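Local coordinates for protein hydroalkoxylation enzyme phnH (Penicillium herquei, PDB 6JJT) that catalyses the enantioselective intramolecular hydroalkoxylation that yields (2'R)-atrovenetin in the biosynthesis of fungal phenalenones such as herqueinone, at residues E27-A32 and Y122-N127. Residues are numbered along the deposited sequence; the frame is centred on the assembly and turned at random.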
ATOM      1  N   GLU D  27     -12.740 -13.196 -20.384  1.00 20.26           N
ATOM      2  CA  GLU D  27     -12.978 -14.628 -20.281  1.00 21.07           C
ATOM      3  C   GLU D  27     -13.306 -14.954 -18.832  1.00 19.98           C
ATOM      4  O   GLU D  27     -12.660 -14.441 -17.924  1.00 18.29           O
ATOM      5  CB  GLU D  27     -11.732 -15.409 -20.705  1.00 25.18           C
ATOM      6  CG  GLU D  27     -11.588 -15.634 -22.207  1.00 36.57           C
ATOM      7  CD  GLU D  27     -12.866 -16.018 -22.948  1.00 43.58           C
ATOM      8  OE1 GLU D  27     -13.549 -17.000 -22.531  1.00 50.14           O
ATOM      9  OE2 GLU D  27     -13.206 -15.315 -23.933  1.00 54.10           O
ATOM     10  N   PHE D  28     -14.315 -15.782 -18.578  1.00 18.46           N
ATOM     11  CA  PHE D  28     -14.679 -16.111 -17.203  1.00 17.10           C
ATOM     12  C   PHE D  28     -13.525 -16.825 -16.517  1.00 17.68           C
ATOM     13  O   PHE D  28     -12.864 -17.706 -17.059  1.00 17.82           O
ATOM     14  CB  PHE D  28     -15.934 -16.999 -17.192  1.00 17.40           C
ATOM     15  CG  PHE D  28     -16.335 -17.367 -15.782  1.00 19.27           C
ATOM     16  CD1 PHE D  28     -16.731 -16.406 -14.857  1.00 18.91           C
ATOM     17  CD2 PHE D  28     -16.225 -18.680 -15.358  1.00 20.85           C
ATOM     18  CE1 PHE D  28     -17.085 -16.771 -13.565  1.00 20.14           C
ATOM     19  CE2 PHE D  28     -16.541 -19.043 -14.053  1.00 21.99           C
ATOM     20  CZ  PHE D  28     -16.958 -18.083 -13.156  1.00 19.88           C
ATOM     21  N   LEU D  29     -13.163 -16.327 -15.316  1.00 15.82           N
ATOM     22  CA  LEU D  29     -11.994 -16.853 -14.628  1.00 14.91           C
ATOM     23  C   LEU D  29     -12.372 -17.706 -13.416  1.00 15.32           C
ATOM     24  O   LEU D  29     -11.814 -18.791 -13.297  1.00 15.40           O
ATOM     25  CB  LEU D  29     -11.086 -15.686 -14.193  1.00 15.59           C
ATOM     26  CG  LEU D  29      -9.724 -16.055 -13.602  1.00 14.00           C
ATOM     27  CD1 LEU D  29      -8.838 -16.837 -14.555  1.00 15.73           C
ATOM     28  CD2 LEU D  29      -9.005 -14.820 -13.047  1.00 14.56           C
ATOM     29  N   PHE D  30     -13.192 -17.169 -12.490  1.00 14.10           N
ATOM     30  CA  PHE D  30     -13.511 -17.919 -11.270  1.00 15.48           C
ATOM     31  C   PHE D  30     -14.650 -17.237 -10.568  1.00 13.86           C
ATOM     32  O   PHE D  30     -14.914 -16.071 -10.808  1.00 14.80           O
ATOM     33  CB  PHE D  30     -12.332 -18.079 -10.280  1.00 16.74           C
ATOM     34  CG  PHE D  30     -11.896 -16.858  -9.486  1.00 17.13           C
ATOM     35  CD1 PHE D  30     -11.224 -15.793 -10.101  1.00 19.31           C
ATOM     36  CD2 PHE D  30     -12.106 -16.803  -8.107  1.00 17.65           C
ATOM     37  CE1 PHE D  30     -10.800 -14.697  -9.347  1.00 18.68           C
ATOM     38  CE2 PHE D  30     -11.641 -15.726  -7.350  1.00 17.88           C
ATOM     39  CZ  PHE D  30     -10.995 -14.660  -7.974  1.00 16.73           C
ATOM     40  N   SER D  31     -15.310 -17.985  -9.656  1.00 17.18           N
ATOM     41  CA  SER D  31     -16.233 -17.402  -8.713  1.00 16.64           C
ATOM     42  C   SER D  31     -15.682 -17.624  -7.303  1.00 15.57           C
ATOM     43  O   SER D  31     -14.895 -18.528  -7.035  1.00 15.34           O
ATOM     44  CB  SER D  31     -17.600 -18.025  -8.840  1.00 20.11           C
ATOM     45  OG  SER D  31     -17.470 -19.385  -8.477  1.00 19.55           O
ATOM     46  N   ALA D  32     -16.164 -16.764  -6.408  1.00 15.63           N
ATOM     47  CA  ALA D  32     -15.806 -16.854  -5.006  1.00 16.86           C
ATOM     48  C   ALA D  32     -17.088 -16.684  -4.209  1.00 17.74           C
ATOM     49  O   ALA D  32     -17.885 -15.777  -4.483  1.00 18.35           O
ATOM     50  CB  ALA D  32     -14.803 -15.778  -4.623  1.00 17.15           C
ATOM     51  N   TYR D 122      -0.057 -22.879 -11.574  1.00 18.28           N
ATOM     52  CA  TYR D 122      -0.934 -21.716 -11.516  1.00 17.41           C
ATOM     53  C   TYR D 122      -0.206 -20.396 -11.753  1.00 15.20           C
ATOM     54  O   TYR D 122      -0.846 -19.358 -11.682  1.00 14.98           O
ATOM     55  CB  TYR D 122      -1.667 -21.700 -10.170  1.00 17.39           C
ATOM     56  CG  TYR D 122      -2.531 -22.918  -9.964  1.00 20.04           C
ATOM     57  CD1 TYR D 122      -3.742 -23.053 -10.635  1.00 21.58           C
ATOM     58  CD2 TYR D 122      -2.142 -23.920  -9.085  1.00 18.13           C
ATOM     59  CE1 TYR D 122      -4.544 -24.173 -10.455  1.00 21.23           C
ATOM     60  CE2 TYR D 122      -2.928 -25.055  -8.909  1.00 18.96           C
ATOM     61  CZ  TYR D 122      -4.130 -25.172  -9.588  1.00 20.33           C
ATOM     62  OH  TYR D 122      -4.923 -26.278  -9.378  1.00 22.05           O
ATOM     63  N   ASN D 123       1.101 -20.436 -12.048  1.00 17.79           N
ATOM     64  CA  ASN D 123       1.813 -19.158 -12.076  1.00 18.85           C
ATOM     65  C   ASN D 123       1.472 -18.315 -13.316  1.00 16.84           C
ATOM     66  O   ASN D 123       1.861 -17.160 -13.354  1.00 17.02           O
ATOM     67  CB  ASN D 123       3.279 -19.266 -11.668  1.00 23.64           C
ATOM     68  CG  ASN D 123       4.088 -20.001 -12.701  1.00 28.55           C
ATOM     69  OD1 ASN D 123       3.584 -20.286 -13.783  1.00 27.28           O
ATOM     70  ND2 ASN D 123       5.346 -20.295 -12.376  1.00 33.41           N
ATOM     71  N   TRP D 124       0.747 -18.840 -14.299  1.00 16.01           N
ATOM     72  CA  TRP D 124       0.122 -18.012 -15.325  1.00 16.51           C
ATOM     73  C   TRP D 124      -0.719 -16.877 -14.708  1.00 14.90           C
ATOM     74  O   TRP D 124      -0.927 -15.832 -15.324  1.00 15.04           O
ATOM     75  CB  TRP D 124      -0.680 -18.893 -16.312  1.00 19.30           C
ATOM     76  CG  TRP D 124      -1.798 -19.686 -15.704  1.00 17.81           C
ATOM     77  CD1 TRP D 124      -1.725 -20.924 -15.118  1.00 19.81           C
ATOM     78  CD2 TRP D 124      -3.165 -19.295 -15.573  1.00 17.91           C
ATOM     79  NE1 TRP D 124      -2.948 -21.308 -14.630  1.00 19.54           N
ATOM     80  CE2 TRP D 124      -3.861 -20.330 -14.908  1.00 19.59           C
ATOM     81  CE3 TRP D 124      -3.852 -18.149 -15.960  1.00 19.93           C
ATOM     82  CZ2 TRP D 124      -5.222 -20.254 -14.608  1.00 19.85           C
ATOM     83  CZ3 TRP D 124      -5.198 -18.079 -15.690  1.00 21.39           C
ATOM     84  CH2 TRP D 124      -5.875 -19.110 -15.023  1.00 24.10           C
ATOM     85  N   LEU D 125      -1.226 -17.076 -13.481  1.00 14.98           N
ATOM     86  CA  LEU D 125      -2.061 -16.054 -12.846  1.00 13.48           C
ATOM     87  C   LEU D 125      -1.251 -14.810 -12.480  1.00 12.54           C
ATOM     88  O   LEU D 125      -1.833 -13.734 -12.359  1.00 11.92           O
ATOM     89  CB  LEU D 125      -2.724 -16.621 -11.581  1.00 14.64           C
ATOM     90  CG  LEU D 125      -3.866 -17.602 -11.826  1.00 16.18           C
ATOM     91  CD1 LEU D 125      -4.216 -18.325 -10.526  1.00 16.92           C
ATOM     92  CD2 LEU D 125      -5.065 -16.806 -12.382  1.00 17.08           C
ATOM     93  N   ASN D 126       0.066 -14.962 -12.405  1.00 12.39           N
ATOM     94  CA  ASN D 126       0.897 -13.823 -12.090  1.00 13.80           C
ATOM     95  C   ASN D 126       0.812 -12.752 -13.166  1.00 14.92           C
ATOM     96  O   ASN D 126       1.118 -11.577 -12.908  1.00 15.01           O
ATOM     97  CB  ASN D 126       2.360 -14.226 -11.924  1.00 13.55           C
ATOM     98  CG  ASN D 126       2.619 -15.082 -10.704  1.00 14.43           C
ATOM     99  OD1 ASN D 126       1.834 -15.090  -9.763  1.00 13.85           O
ATOM    100  ND2 ASN D 126       3.716 -15.793 -10.701  1.00 16.32           N
ATOM    101  N   ASN D 127       0.432 -13.176 -14.377  1.00 13.12           N
ATOM    102  CA  ASN D 127       0.319 -12.243 -15.480  1.00 13.95           C
ATOM    103  C   ASN D 127      -1.106 -11.797 -15.728  1.00 13.34           C
ATOM    104  O   ASN D 127      -1.353 -11.148 -16.744  1.00 13.82           O
ATOM    105  CB  ASN D 127       0.910 -12.843 -16.761  1.00 15.33           C
ATOM    106  CG  ASN D 127       2.373 -13.150 -16.581  1.00 23.19           C
ATOM    107  OD1 ASN D 127       3.127 -12.327 -16.062  1.00 22.17           O
ATOM    108  ND2 ASN D 127       2.765 -14.373 -16.902  1.00 27.06           N
TER
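L29, on the first strand of the barrel, meets W124 and L125 of the loop joining strands 110-116 and 129-133. Its CB points toward that loop, but L29 CB is still 6.4 Å from L125 CD2. The branch point, L29 CG, stands anti to the backbone N (chi1 -173°) and lies 4.9 Å from L125 CD2. Of the two methyls, CD1 carries most of the contact. L29 CD1 comes to the six-membered end of the W124 indole, near the ring plane and at its edge, 3.8 Å from W124 CH2 and 4.0 Å from W124 CZ3; the same L29 CD1 is 4.4 Å from L125 CD2. L29 CD2 is about as far from L125 CD2, 4.5 Å, but does not approach the indole as CD1 does. L125 lies off one indole face, its CG 3.9 Å above the W124 ring plane toward the rim, and L29 CD1 meets the indole edge and L125 CD2 together. The 3-10 segment 123-126, with bonds L125 N to Y122 O, N126 N to N123 O and N127 N to W124 O, presents W124 and L125 from consecutive positions. The strand has a classic beta bulge here, L29 and F30 pairing with the single residue Y145 of strand 142-148, and the L29 carbonyl accepts a bond from N64 ND2. F115 of strand 110-116 touches both L29 and L125, extending the apolar cluster. The contact thus lays the 122-127 loop against strand 26-44 of the closed antiparallel barrel. It buries a modest 85 Å², and the touching atoms are all carbon: the join relies on dispersion and the exclusion of water, which impose little directional preference.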